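DTDP-4-amino-4,6-dideoxyglucose formyltransferase (Mycobacterium tuberculosis CAS/NITR204, PDB 5VYQ) probably transfers a formyl group from a reduced folate to the amino group of dTDP-4-amino-4,6-dideoxyglucose, a nucleotide-linked deoxysugar. Local coordinates at residues A[28-33]-A[161-166]; A[35-40]-A[47-52]; A[203-208]-A[221-226]. All blocks are in the same frame, centred on the assembly; numbering follows the deposited sequence. Where two conformers were deposited one is given.

Contact 1. Residues A[28-33]-A[161-166]; sequences TDNVHA and RLMDIE. With 0FX (dTDP-4-amino-4,6-dideoxyglucose), chain D.
Met-163 lays its thioether against the imidazole of His-32, the two side chains crossing at about a right angle. With CG beside the backbone N (chi1 -64°) and the chain bent at chi2 (-59°), CG and SD of the methionine come against His-32 CB, CG and CD2. CG approaches the ring obliquely and off-centre, a CH-pi contact 4.2 Å from Met-163 CG to the centroid of the His-32 ring, while SD, also oblique to the ring, lies 3.8 Å from His-32 CB. Glu-166, one turn further along the same helix, reaches across with an extended chain until its OE1 sits 3.9 Å from the methyl CB of Ala-33. Its other oxygen, OE2, hydrogen-bonds NE2 of His-83, whose ND1 bonds the nucleotide sugar, so the carboxylate acts from the second shell of the pocket. Asn-30 uses the two ends of its amide differently. It is the N-cap of helix 31-43, and its OD1 accepts from the backbone N of Ala-33 on a lone pair, in the carbonyl plane, at 3.0 Å, and more weakly from His-32 N. ND2 turns to the pyrophosphate of the ligand, 3.0 Å from O2P, with a weak bond to O3P on the next phosphate. The cap therefore fixes the rotation of the amide that meets the ligand. The contact joins the start of helix 31-43, just past strand 24-28 of the central sheet, to the first half of helix 155-179, whose Leu-162 and Ile-165 pack on strand 141-147.

Contact 2. Residues A[35-40]-A[47-52]; sequences ALAVDL and MDVYQS. With NA (sodium ion), chain L.
Apolar packing carries this contact: Ala-37 and Leu-40 of the helix meet Val-49 and Met-47 of the strand, with no hydrogen bond across. The methyl of Ala-37 sits between the two branches of Val-49, its CB 4.0 Å from CG2 and only slightly further from CG1. In Met-47, CG anti to the backbone N (chi1 176°) and an extended chi2 carry SD straight out to the helix, and the bend at chi3 (-74°) turns CE beside Leu-40 CB. SD lies 3.9 Å from Leu-40 CB and 4.0 Å from the carbonyl O of Ala-37. The hydrophobic layer continues beyond the pair, since Phe-82 touches both Ala-37 and Leu-40, and Phe-174 of helix 155-179 lies against Leu-40 and Met-47.

Asp-48 and Tyr-50, alternating with Met-47 and Val-49, put polar groups on the other side of the strand. Tyr-50 binds a sodium ion through OH at 2.6 Å, with the metal at the edge of the ring and in its plane, while Asp-48 OD2 hydrogen-bonds the hydroxyl of Tyr-76. Past the strand end, Ser-52 OG hydrogen-bonds Asp-29.

Backbone bonds tie Asp-48 and Tyr-50 to strand 24-28, making 47-50 the outermost strand at this side of the sheet. The axes of segment 35-40 and strand 47-50 run nearly antiparallel, at 162°, and approach to 9.0 Å. A helix packed back along the strand that follows it, which itself lies parallel to the strand before it, is the beta-alpha-beta crossover of a Rossmann-like fold, as in the catalytic domain of formyltransferases: strand 24-28, helix 31-43, strand 47-50.

Contact 3. Residues A[203-208]-A[221-226]; sequences RRLDLN and RALTHD. With 0FX (dTDP-4-amino-4,6-dideoxyglucose), chain D; EP1 (3-[4-(2-hydroxyethyl)piperazin-1-yl]propane-1-sulfonic acid), chain J.
The backbones draw closest where Arg-203, at the start of the 203-208 loop, faces Leu-223, the first residue to leave the helical conformation after helix 213-222, their CA atoms 7.0 Å apart. Leu-223 makes the contact with one branch: its CD1 lies 4.1 Å from Arg-203 CA and 4.3 Å from Leu-205 CD2, so that the methyl meets backbone on one residue and a side-chain tip on the other. The CB of Leu-205 does not point at Leu-223; chi1 -52° with chi2 179° carries CD2 to it. The guanidinium of Arg-203 works elsewhere, through NE to the carbonyl of Asn-230 and a salt bridge from NH1 to Glu-200. Asn-230 is held a second time, by its ND2 on Leu-223 O, and its OD1 bonds the nucleotide sugar; the leucine backbone thus positions a first-shell residue.

Both segments belong to the C-terminal dimerization domain, and Leu-207 packs on Leu-217 of the second subunit as well as making backbone hydrogen bonds to that chain. In the same loop an Asx turn forms, Asp-206 OD1 accepting from Asn-208 N at 2.9 Å, with the donor above the carboxylate plane.

Further along 221-226 the chain enters the pocket. The imidazole of His-225 lies flat under the deoxyribose, with atom C1 of the ligand 3.3 Å above the ring, over its centre. ND1 hydrogen-bonds Ser-155 OG, which holds the ring in its rotation, and Tyr-159 meets it with planes at about 55°. In the plane of the imidazole, at its edge, lies O8 of the bound buffer molecule EP1, 4.0 Å from His-225 CD2. That hydroxyl donates a short hydrogen bond of 2.5 Å to Asp-226 OD2.

Overall arrangement
Contacts 1 and 2 are neighbours in the N-terminal domain, their centres 12 Å apart. Both use helix 31-43, contact 1 its first turn and contact 2 the turns that follow, and contact 2 falls between the two segments of contact 1 in sequence. Segments 28-33 and 47-52 also touch directly through backbone and side-chain bonds. Contact 3 follows later in the chain, beyond both segments of contact 1, and belongs to the C-terminal dimerization domain. Its centre is 24 Å from contact 1 and 33 Å from contact 2, which lies across the chain's centre. The nucleotide sugar spans the gap: contact 1 meets its pyrophosphate, contact 3 its deoxyribose, so both domains line the pocket.

Contact 1. Residues A[28-33]-A[161-166]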
loop_
_atom_site.group_PDB
_atom_site.type_symbol
_atom_site.label_atom_id
_atom_site.label_comp_id
_atom_site.label_asym_id
_atom_site.label_seq_id
_atom_site.Cartn_x
_atom_site.Cartn_y
_atom_site.Cartn_z
ATOM N N THR A 28 -26.148 7.268 18.819
ATOM C CA THR A 28 -24.815 7.151 18.225
ATOM C C THR A 28 -24.444 5.698 17.925
ATOM O O THR A 28 -24.662 4.815 18.750
ATOM C CB THR A 28 -23.786 7.779 19.176
ATOM O OG1 THR A 28 -22.477 7.756 18.603
ATOM C CG2 THR A 28 -23.778 7.130 20.549
ATOM N N ASP A 29 -23.878 5.468 16.750
ATOM C CA ASP A 29 -23.468 4.143 16.301
ATOM C C ASP A 29 -21.970 4.061 15.975
ATOM O O ASP A 29 -21.525 3.126 15.297
ATOM C CB ASP A 29 -24.288 3.726 15.080
ATOM C CG ASP A 29 -25.719 3.408 15.429
ATOM O OD1 ASP A 29 -25.954 2.844 16.509
ATOM O OD2 ASP A 29 -26.610 3.720 14.605
ATOM N N ASN A 30 -21.200 5.048 16.399
ATOM C CA ASN A 30 -19.775 5.203 16.068
ATOM C C ASN A 30 -18.967 5.328 17.364
ATOM O O ASN A 30 -19.322 6.056 18.281
ATOM C CB ASN A 30 -19.586 6.439 15.170
ATOM C CG ASN A 30 -18.139 6.754 14.871
ATOM O OD1 ASN A 30 -17.446 7.327 15.696
ATOM N ND2 ASN A 30 -17.688 6.424 13.666
ATOM N N VAL A 31 -17.859 4.584 17.451
ATOM C CA VAL A 31 -17.055 4.527 18.655
ATOM C C VAL A 31 -16.501 5.889 19.086
ATOM O O VAL A 31 -16.535 6.226 20.251
ATOM C CB VAL A 31 -15.937 3.477 18.471
ATOM C CG1 VAL A 31 -14.902 3.932 17.446
ATOM C CG2 VAL A 31 -15.284 3.104 19.784
ATOM N N HIS A 32 -16.018 6.690 18.134
ATOM C CA HIS A 32 -15.471 7.993 18.463
ATOM C C HIS A 32 -16.598 8.930 18.911
ATOM O O HIS A 32 -16.478 9.663 19.888
ATOM C CB HIS A 32 -14.718 8.623 17.285
ATOM C CG HIS A 32 -13.785 7.681 16.601
ATOM N ND1 HIS A 32 -12.589 7.288 17.164
ATOM C CD2 HIS A 32 -13.895 7.003 15.435
ATOM C CE1 HIS A 32 -11.988 6.430 16.354
ATOM N NE2 HIS A 32 -12.761 6.238 15.300
ATOM N N ALA A 33 -17.704 8.915 18.179
ATOM C CA ALA A 33 -18.792 9.829 18.473
ATOM C C ALA A 33 -19.415 9.429 19.811
ATOM O O ALA A 33 -19.884 10.257 20.576
ATOM C CB ALA A 33 -19.816 9.815 17.367
ATOM N N ARG A 161 -8.472 13.043 11.525
ATOM C CA ARG A 161 -8.553 14.482 11.757
ATOM C C ARG A 161 -10.009 14.957 11.838
ATOM O O ARG A 161 -10.346 15.825 12.659
ATOM C CB ARG A 161 -7.761 15.277 10.708
ATOM C CG ARG A 161 -6.249 14.988 10.721
ATOM C CD ARG A 161 -5.332 16.035 10.096
ATOM N NE ARG A 161 -5.724 16.382 8.741
ATOM C CZ ARG A 161 -5.386 15.670 7.674
ATOM N NH1 ARG A 161 -5.828 16.045 6.499
ATOM N NH2 ARG A 161 -4.634 14.563 7.795
ATOM N N LEU A 162 -10.897 14.395 11.023
ATOM C CA LEU A 162 -12.323 14.692 11.155
ATOM C C LEU A 162 -12.892 14.409 12.536
ATOM O O LEU A 162 -13.678 15.211 13.062
ATOM C CB LEU A 162 -13.180 13.990 10.091
ATOM C CG LEU A 162 -12.878 14.387 8.663
ATOM C CD1 LEU A 162 -13.736 13.536 7.726
ATOM C CD2 LEU A 162 -13.189 15.821 8.385
ATOM N N MET A 163 -12.442 13.338 13.168
ATOM C CA MET A 163 -12.945 13.025 14.508
ATOM C C MET A 163 -12.396 14.065 15.504
ATOM O O MET A 163 -13.109 14.421 16.456
ATOM C CB MET A 163 -12.558 11.623 14.914
ATOM C CG MET A 163 -13.153 10.509 14.055
ATOM S SD MET A 163 -14.936 10.482 14.011
ATOM C CE MET A 163 -15.284 11.616 12.688
ATOM N N ASP A 164 -11.169 14.548 15.345
ATOM C CA ASP A 164 -10.643 15.607 16.223
ATOM C C ASP A 164 -11.442 16.891 16.005
ATOM O O ASP A 164 -11.784 17.566 16.964
ATOM C CB ASP A 164 -9.168 15.908 15.952
ATOM C CG ASP A 164 -8.233 14.782 16.382
ATOM O OD1 ASP A 164 -8.579 14.012 17.269
ATOM O OD2 ASP A 164 -7.137 14.669 15.810
ATOM N N ILE A 165 -11.749 17.224 14.764
ATOM C CA ILE A 165 -12.545 18.409 14.440
ATOM C C ILE A 165 -13.943 18.305 15.003
ATOM O O ILE A 165 -14.511 19.286 15.496
ATOM C CB ILE A 165 -12.553 18.719 12.931
ATOM C CG1 ILE A 165 -11.129 19.086 12.507
ATOM C CG2 ILE A 165 -13.608 19.740 12.611
ATOM C CD1 ILE A 165 -10.939 19.176 11.001
ATOM N N GLU A 166 -14.527 17.117 14.977
ATOM C CA GLU A 166 -15.862 16.957 15.465
ATOM C C GLU A 166 -15.889 17.248 16.952
ATOM O O GLU A 166 -16.799 17.940 17.418
ATOM C CB GLU A 166 -16.320 15.517 15.206
ATOM C CG GLU A 166 -17.716 15.242 15.560
ATOM C CD GLU A 166 -18.190 13.891 14.968
ATOM O OE1 GLU A 166 -18.438 13.105 15.839
ATOM O OE2 GLU A 166 -18.249 13.614 13.761
HETATM O O4P 0FX D . -18.256 7.963 10.240
HETATM P P2 0FX D . -19.496 7.135 10.233
HETATM O O3P 0FX D . -20.113 6.838 11.581
HETATM O O1G 0FX D . -20.424 7.931 9.178
HETATM C C1G 0FX D . -21.443 7.296 8.426
HETATM C C2G 0FX D . -21.707 8.185 7.204
HETATM O O2G 0FX D . -20.450 8.321 6.526
HETATM C C3G 0FX D . -22.159 9.578 7.673
HETATM O O3G 0FX D . -22.238 10.514 6.570
HETATM C C4G 0FX D . -23.432 9.430 8.497
HETATM N N4A 0FX D . -23.783 10.788 8.975
HETATM C C5G 0FX D . -23.163 8.464 9.651
HETATM C C6G 0FX D . -24.507 8.082 10.269
HETATM O O5G 0FX D . -22.619 7.198 9.238
HETATM O OPP 0FX D . -19.279 5.750 9.440
HETATM P P 0FX D . -18.471 4.421 9.873
HETATM O O1P 0FX D . -19.257 3.284 9.346
HETATM O O2P 0FX D . -18.083 4.533 11.326
HETATM O O5 0FX D . -17.099 4.504 9.047
HETATM C C5 0FX D . -16.088 5.427 9.378
HETATM C C4 0FX D . -15.090 5.496 8.238
HETATM O O4 0FX D . -14.462 4.221 8.124
HETATM C C3 0FX D . -15.651 5.736 6.837
HETATM O O3 0FX D . -15.801 7.138 6.584
HETATM C C2 0FX D . -14.637 5.132 5.885
HETATM C C1 0FX D . -14.167 3.979 6.743
HETATM N N11 0FX D . -14.811 2.716 6.362
HETATM C C61 0FX D . -15.799 2.120 7.062
HETATM C C51 0FX D . -16.330 0.909 6.659
HETATM C C5A 0FX D . -17.463 0.300 7.446
HETATM C C21 0FX D . -14.256 1.990 5.312
HETATM O O21 0FX D . -13.257 2.531 4.654
HETATM N N31 0FX D . -14.750 0.826 4.888
HETATM C C41 0FX D . -15.751 0.255 5.595
HETATM O O41 0FX D . -16.212 -0.935 5.162
#

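Contact 2. Residues A[35-40]-A[47-52]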
loop_
_atom_site.group_PDB
_atom_site.type_symbol
_atom_site.label_atom_id
_atom_site.label_comp_id
_atom_site.label_asym_id
_atom_site.label_seq_id
_atom_site.Cartn_x
_atom_site.Cartn_y
_atom_site.Cartn_z
ATOM N N ALA A 35 -17.817 8.106 22.432
ATOM C CA ALA A 35 -16.925 8.629 23.470
ATOM C C ALA A 35 -17.127 10.110 23.704
ATOM O O ALA A 35 -17.069 10.599 24.826
ATOM C CB ALA A 35 -15.465 8.340 23.129
ATOM N N LEU A 36 -17.363 10.857 22.626
ATOM C CA LEU A 36 -17.673 12.266 22.764
ATOM C C LEU A 36 -19.000 12.487 23.503
ATOM O O LEU A 36 -19.068 13.339 24.400
ATOM C CB LEU A 36 -17.714 12.897 21.367
ATOM C CG LEU A 36 -18.086 14.364 21.207
ATOM C CD1 LEU A 36 -17.102 15.252 21.951
ATOM C CD2 LEU A 36 -18.067 14.739 19.744
ATOM N N ALA A 37 -20.037 11.741 23.132
ATOM C CA ALA A 37 -21.325 11.748 23.838
ATOM C C ALA A 37 -21.128 11.513 25.373
ATOM O O ALA A 37 -21.695 12.251 26.201
ATOM C CB ALA A 37 -22.265 10.721 23.250
ATOM N N VAL A 38 -20.334 10.512 25.716
ATOM C CA VAL A 38 -20.051 10.197 27.124
ATOM C C VAL A 38 -19.392 11.382 27.815
ATOM O O VAL A 38 -19.709 11.770 28.946
ATOM C CB VAL A 38 -19.200 8.913 27.246
ATOM C CG1 VAL A 38 -18.591 8.756 28.645
ATOM C CG2 VAL A 38 -20.060 7.730 26.860
ATOM N N ASP A 39 -18.447 12.005 27.141
ATOM C CA ASP A 39 -17.800 13.194 27.696
ATOM C C ASP A 39 -18.776 14.321 27.888
ATOM O O ASP A 39 -18.705 15.047 28.879
ATOM C CB ASP A 39 -16.678 13.691 26.800
ATOM C CG ASP A 39 -15.458 12.845 26.904
ATOM O OD1 ASP A 39 -15.374 12.030 27.842
ATOM O OD2 ASP A 39 -14.582 13.028 26.048
ATOM N N LEU A 40 -19.719 14.483 26.951
ATOM C CA LEU A 40 -20.723 15.528 27.115
ATOM C C LEU A 40 -21.653 15.276 28.309
ATOM O O LEU A 40 -22.183 16.219 28.925
ATOM C CB LEU A 40 -21.592 15.686 25.876
ATOM C CG LEU A 40 -21.017 16.409 24.672
ATOM C CD1 LEU A 40 -22.113 16.403 23.615
ATOM C CD2 LEU A 40 -20.693 17.865 25.007
ATOM N N MET A 47 -29.041 13.882 30.164
ATOM C CA MET A 47 -28.643 13.426 28.835
ATOM C C MET A 47 -28.566 11.930 28.827
ATOM O O MET A 47 -27.831 11.386 29.651
ATOM C CB MET A 47 -27.282 14.040 28.478
ATOM C CG MET A 47 -26.713 13.562 27.158
ATOM S SD MET A 47 -25.111 14.324 26.809
ATOM C CE MET A 47 -25.705 15.943 26.373
ATOM N N ASP A 48 -29.294 11.284 27.904
ATOM C CA ASP A 48 -29.228 9.838 27.696
ATOM C C ASP A 48 -28.488 9.501 26.399
ATOM O O ASP A 48 -28.634 10.247 25.422
ATOM C CB ASP A 48 -30.655 9.308 27.569
ATOM C CG ASP A 48 -31.430 9.397 28.858
ATOM O OD1 ASP A 48 -30.809 9.564 29.920
ATOM O OD2 ASP A 48 -32.665 9.400 28.800
ATOM N N VAL A 49 -27.759 8.382 26.386
ATOM C CA VAL A 49 -26.956 7.959 25.259
ATOM C C VAL A 49 -27.316 6.516 24.913
ATOM O O VAL A 49 -27.228 5.583 25.734
ATOM C CB VAL A 49 -25.449 8.104 25.560
ATOM C CG1 VAL A 49 -24.641 7.528 24.427
ATOM C CG2 VAL A 49 -25.088 9.568 25.810
ATOM N N TYR A 50 -27.764 6.333 23.688
ATOM C CA TYR A 50 -28.106 5.050 23.130
ATOM C C TYR A 50 -27.526 4.852 21.749
ATOM O O TYR A 50 -27.165 5.807 21.058
ATOM C CB TYR A 50 -29.613 4.939 22.972
ATOM C CG TYR A 50 -30.428 4.816 24.188
ATOM C CD1 TYR A 50 -30.960 5.921 24.815
ATOM C CD2 TYR A 50 -30.826 3.548 24.600
ATOM C CE1 TYR A 50 -31.776 5.789 25.928
ATOM C CE2 TYR A 50 -31.643 3.405 25.701
ATOM C CZ TYR A 50 -32.104 4.518 26.355
ATOM O OH TYR A 50 -32.966 4.309 27.403
ATOM N N GLN A 51 -27.400 3.588 21.366
ATOM C CA GLN A 51 -27.126 3.254 19.996
ATOM C C GLN A 51 -28.373 2.752 19.325
ATOM O O GLN A 51 -29.368 2.455 19.983
ATOM C CB GLN A 51 -25.960 2.291 19.870
ATOM C CG GLN A 51 -26.305 0.883 20.312
ATOM C CD GLN A 51 -25.135 -0.070 20.094
ATOM O OE1 GLN A 51 -24.413 -0.017 19.108
ATOM N NE2 GLN A 51 -24.953 -0.954 21.042
ATOM N N SER A 52 -28.344 2.733 18.004
ATOM C CA SER A 52 -29.498 2.264 17.244
ATOM C C SER A 52 -29.422 0.726 17.139
ATOM O O SER A 52 -28.488 0.074 17.645
ATOM C CB SER A 52 -29.594 3.002 15.920
ATOM O OG SER A 52 -28.830 2.339 14.958
HETATM NA NA NA L . -34.236 2.155 28.088
#

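Contact 3. Residues A[203-208]-A[221-226]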
loop_
_atom_site.group_PDB
_atom_site.type_symbol
_atom_site.label_atom_id
_atom_site.label_comp_id
_atom_site.label_asym_id
_atom_site.label_seq_id
_atom_site.Cartn_x
_atom_site.Cartn_y
_atom_site.Cartn_z
ATOM N N ARG A 203 -15.491 0.981 -5.065
ATOM C CA ARG A 203 -14.586 -0.044 -4.553
ATOM C C ARG A 203 -13.915 -0.860 -5.649
ATOM O O ARG A 203 -12.759 -1.279 -5.528
ATOM C CB ARG A 203 -15.327 -1.039 -3.642
ATOM C CG ARG A 203 -15.621 -0.545 -2.232
ATOM C CD ARG A 203 -16.393 -1.578 -1.451
ATOM N NE ARG A 203 -15.498 -2.649 -1.068
ATOM C CZ ARG A 203 -15.885 -3.784 -0.538
ATOM N NH1 ARG A 203 -17.186 -4.020 -0.310
ATOM N NH2 ARG A 203 -14.954 -4.651 -0.188
ATOM N N ARG A 204 -14.658 -1.157 -6.691
ATOM C CA ARG A 204 -14.221 -2.101 -7.701
ATOM C C ARG A 204 -13.409 -1.353 -8.731
ATOM O O ARG A 204 -13.870 -0.372 -9.302
ATOM C CB ARG A 204 -15.429 -2.763 -8.357
ATOM C CG ARG A 204 -15.023 -3.795 -9.390
ATOM C CD ARG A 204 -16.290 -4.246 -10.122
ATOM N NE ARG A 204 -16.564 -3.131 -11.017
ATOM C CZ ARG A 204 -16.083 -2.968 -12.254
ATOM N NH1 ARG A 204 -15.347 -3.891 -12.865
ATOM N NH2 ARG A 204 -16.410 -1.867 -12.922
ATOM N N LEU A 205 -12.161 -1.779 -8.901
ATOM C CA LEU A 205 -11.235 -1.156 -9.831
ATOM C C LEU A 205 -11.301 -1.900 -11.159
ATOM O O LEU A 205 -11.077 -3.108 -11.193
ATOM C CB LEU A 205 -9.809 -1.243 -9.328
ATOM C CG LEU A 205 -9.585 -0.742 -7.889
ATOM C CD1 LEU A 205 -8.136 -0.910 -7.529
ATOM C CD2 LEU A 205 -10.038 0.717 -7.811
ATOM N N ASP A 206 -11.537 -1.165 -12.235
ATOM C CA ASP A 206 -11.487 -1.718 -13.593
ATOM C C ASP A 206 -10.047 -1.534 -14.118
ATOM O O ASP A 206 -9.597 -0.411 -14.323
ATOM C CB ASP A 206 -12.456 -0.943 -14.488
ATOM C CG ASP A 206 -12.540 -1.497 -15.913
ATOM O OD1 ASP A 206 -11.675 -2.287 -16.330
ATOM O OD2 ASP A 206 -13.513 -1.101 -16.602
ATOM N N LEU A 207 -9.374 -2.644 -14.368
ATOM C CA LEU A 207 -7.983 -2.615 -14.810
ATOM C C LEU A 207 -7.819 -1.956 -16.142
ATOM O O LEU A 207 -6.740 -1.455 -16.425
ATOM C CB LEU A 207 -7.391 -4.022 -14.869
ATOM C CG LEU A 207 -7.288 -4.803 -13.573
ATOM C CD1 LEU A 207 -6.649 -6.149 -13.807
ATOM C CD2 LEU A 207 -6.648 -4.021 -12.437
ATOM N N ASN A 208 -8.887 -1.921 -16.946
ATOM C CA ASN A 208 -8.848 -1.206 -18.232
ATOM C C ASN A 208 -9.229 0.261 -18.192
ATOM O O ASN A 208 -9.127 0.939 -19.228
ATOM C CB ASN A 208 -9.803 -1.880 -19.214
ATOM C CG ASN A 208 -9.523 -3.350 -19.302
ATOM O OD1 ASN A 208 -8.416 -3.694 -19.603
ATOM N ND2 ASN A 208 -10.502 -4.193 -19.060
ATOM N N ARG A 221 -5.945 6.040 -2.700
ATOM C CA ARG A 221 -5.809 6.577 -1.345
ATOM C C ARG A 221 -7.213 6.869 -0.757
ATOM O O ARG A 221 -7.424 6.810 0.455
ATOM C CB ARG A 221 -4.902 7.829 -1.376
ATOM C CG ARG A 221 -5.469 9.112 -1.932
ATOM C CD ARG A 221 -4.344 10.078 -2.276
ATOM N NE ARG A 221 -4.774 11.362 -2.837
ATOM C CZ ARG A 221 -4.872 12.507 -2.177
ATOM N NH1 ARG A 221 -4.659 12.594 -0.881
ATOM N NH2 ARG A 221 -5.152 13.591 -2.867
ATOM N N ALA A 222 -8.154 7.269 -1.614
ATOM C CA ALA A 222 -9.527 7.432 -1.164
ATOM C C ALA A 222 -10.106 6.149 -0.552
ATOM O O ALA A 222 -10.947 6.220 0.367
ATOM C CB ALA A 222 -10.409 7.949 -2.283
ATOM N N LEU A 223 -9.676 4.990 -1.078
ATOM C CA LEU A 223 -10.147 3.703 -0.638
ATOM C C LEU A 223 -9.264 3.040 0.378
ATOM O O LEU A 223 -9.502 1.914 0.781
ATOM C CB LEU A 223 -10.340 2.773 -1.854
ATOM C CG LEU A 223 -11.384 3.278 -2.849
ATOM C CD1 LEU A 223 -11.379 2.556 -4.198
ATOM C CD2 LEU A 223 -12.762 3.163 -2.206
ATOM N N THR A 224 -8.262 3.780 0.843
ATOM C CA THR A 224 -7.366 3.325 1.836
ATOM C C THR A 224 -7.768 3.869 3.188
ATOM O O THR A 224 -7.804 5.072 3.431
ATOM C CB THR A 224 -5.915 3.668 1.487
ATOM O OG1 THR A 224 -5.520 2.944 0.300
ATOM C CG2 THR A 224 -5.013 3.178 2.611
ATOM N N HIS A 225 -8.031 2.954 4.114
ATOM C CA HIS A 225 -8.536 3.347 5.436
ATOM C C HIS A 225 -8.163 2.290 6.455
ATOM O O HIS A 225 -8.842 1.274 6.570
ATOM C CB HIS A 225 -10.062 3.523 5.410
ATOM C CG HIS A 225 -10.588 4.253 6.601
ATOM N ND1 HIS A 225 -11.188 5.494 6.519
ATOM C CD2 HIS A 225 -10.564 3.926 7.918
ATOM C CE1 HIS A 225 -11.557 5.867 7.733
ATOM N NE2 HIS A 225 -11.209 4.931 8.600
ATOM N N ASP A 226 -7.044 2.517 7.115
ATOM C CA ASP A 226 -6.471 1.519 8.003
ATOM C C ASP A 226 -6.403 0.165 7.258
ATOM O O ASP A 226 -5.928 0.116 6.119
ATOM C CB ASP A 226 -7.280 1.478 9.298
ATOM C CG ASP A 226 -7.197 2.769 10.049
ATOM O OD1 ASP A 226 -6.084 3.334 10.079
ATOM O OD2 ASP A 226 -8.254 3.173 10.593
HETATM O O4P 0FX D . -18.256 7.963 10.240
HETATM P P2 0FX D . -19.496 7.135 10.233
HETATM O O3P 0FX D . -20.113 6.838 11.581
HETATM O O1G 0FX D . -20.424 7.931 9.178
HETATM C C1G 0FX D . -21.443 7.296 8.426
HETATM C C2G 0FX D . -21.707 8.185 7.204
HETATM O O2G 0FX D . -20.450 8.321 6.526
HETATM C C3G 0FX D . -22.159 9.578 7.673
HETATM O O3G 0FX D . -22.238 10.514 6.570
HETATM C C4G 0FX D . -23.432 9.430 8.497
HETATM N N4A 0FX D . -23.783 10.788 8.975
HETATM C C5G 0FX D . -23.163 8.464 9.651
HETATM C C6G 0FX D . -24.507 8.082 10.269
HETATM O O5G 0FX D . -22.619 7.198 9.238
HETATM O OPP 0FX D . -19.279 5.750 9.440
HETATM P P 0FX D . -18.471 4.421 9.873
HETATM O O1P 0FX D . -19.257 3.284 9.346
HETATM O O2P 0FX D . -18.083 4.533 11.326
HETATM O O5 0FX D . -17.099 4.504 9.047
HETATM C C5 0FX D . -16.088 5.427 9.378
HETATM C C4 0FX D . -15.090 5.496 8.238
HETATM O O4 0FX D . -14.462 4.221 8.124
HETATM C C3 0FX D . -15.651 5.736 6.837
HETATM O O3 0FX D . -15.801 7.138 6.584
HETATM C C2 0FX D . -14.637 5.132 5.885
HETATM C C1 0FX D . -14.167 3.979 6.743
HETATM N N11 0FX D . -14.811 2.716 6.362
HETATM C C61 0FX D . -15.799 2.120 7.062
HETATM C C51 0FX D . -16.330 0.909 6.659
HETATM C C5A 0FX D . -17.463 0.300 7.446
HETATM C C21 0FX D . -14.256 1.990 5.312
HETATM O O21 0FX D . -13.257 2.531 4.654
HETATM N N31 0FX D . -14.750 0.826 4.888
HETATM C C41 0FX D . -15.751 0.255 5.595
HETATM O O41 0FX D . -16.212 -0.935 5.162
HETATM O O2S EP1 J . -10.871 -6.667 5.874
HETATM S S EP1 J . -12.142 -6.135 6.294
HETATM O O3S EP1 J . -12.423 -4.957 5.498
HETATM O O1S EP1 J . -13.328 -7.217 6.000
HETATM C C11 EP1 J . -12.220 -5.913 7.962
HETATM C C10 EP1 J . -11.173 -4.964 8.529
HETATM C C9 EP1 J . -11.432 -4.672 10.004
HETATM N N1 EP1 J . -10.578 -3.545 10.442
HETATM C C2 EP1 J . -11.210 -2.251 10.109
HETATM C C3 EP1 J . -10.384 -1.071 10.623
HETATM N N4 EP1 J . -10.285 -1.125 12.093
HETATM C C5 EP1 J . -9.620 -2.383 12.477
HETATM C C6 EP1 J . -10.322 -3.621 11.899
HETATM C C7 EP1 J . -9.515 0.035 12.591
HETATM C C8 EP1 J . -10.382 1.297 12.629
HETATM O O8 EP1 J . -10.390 2.092 11.425
#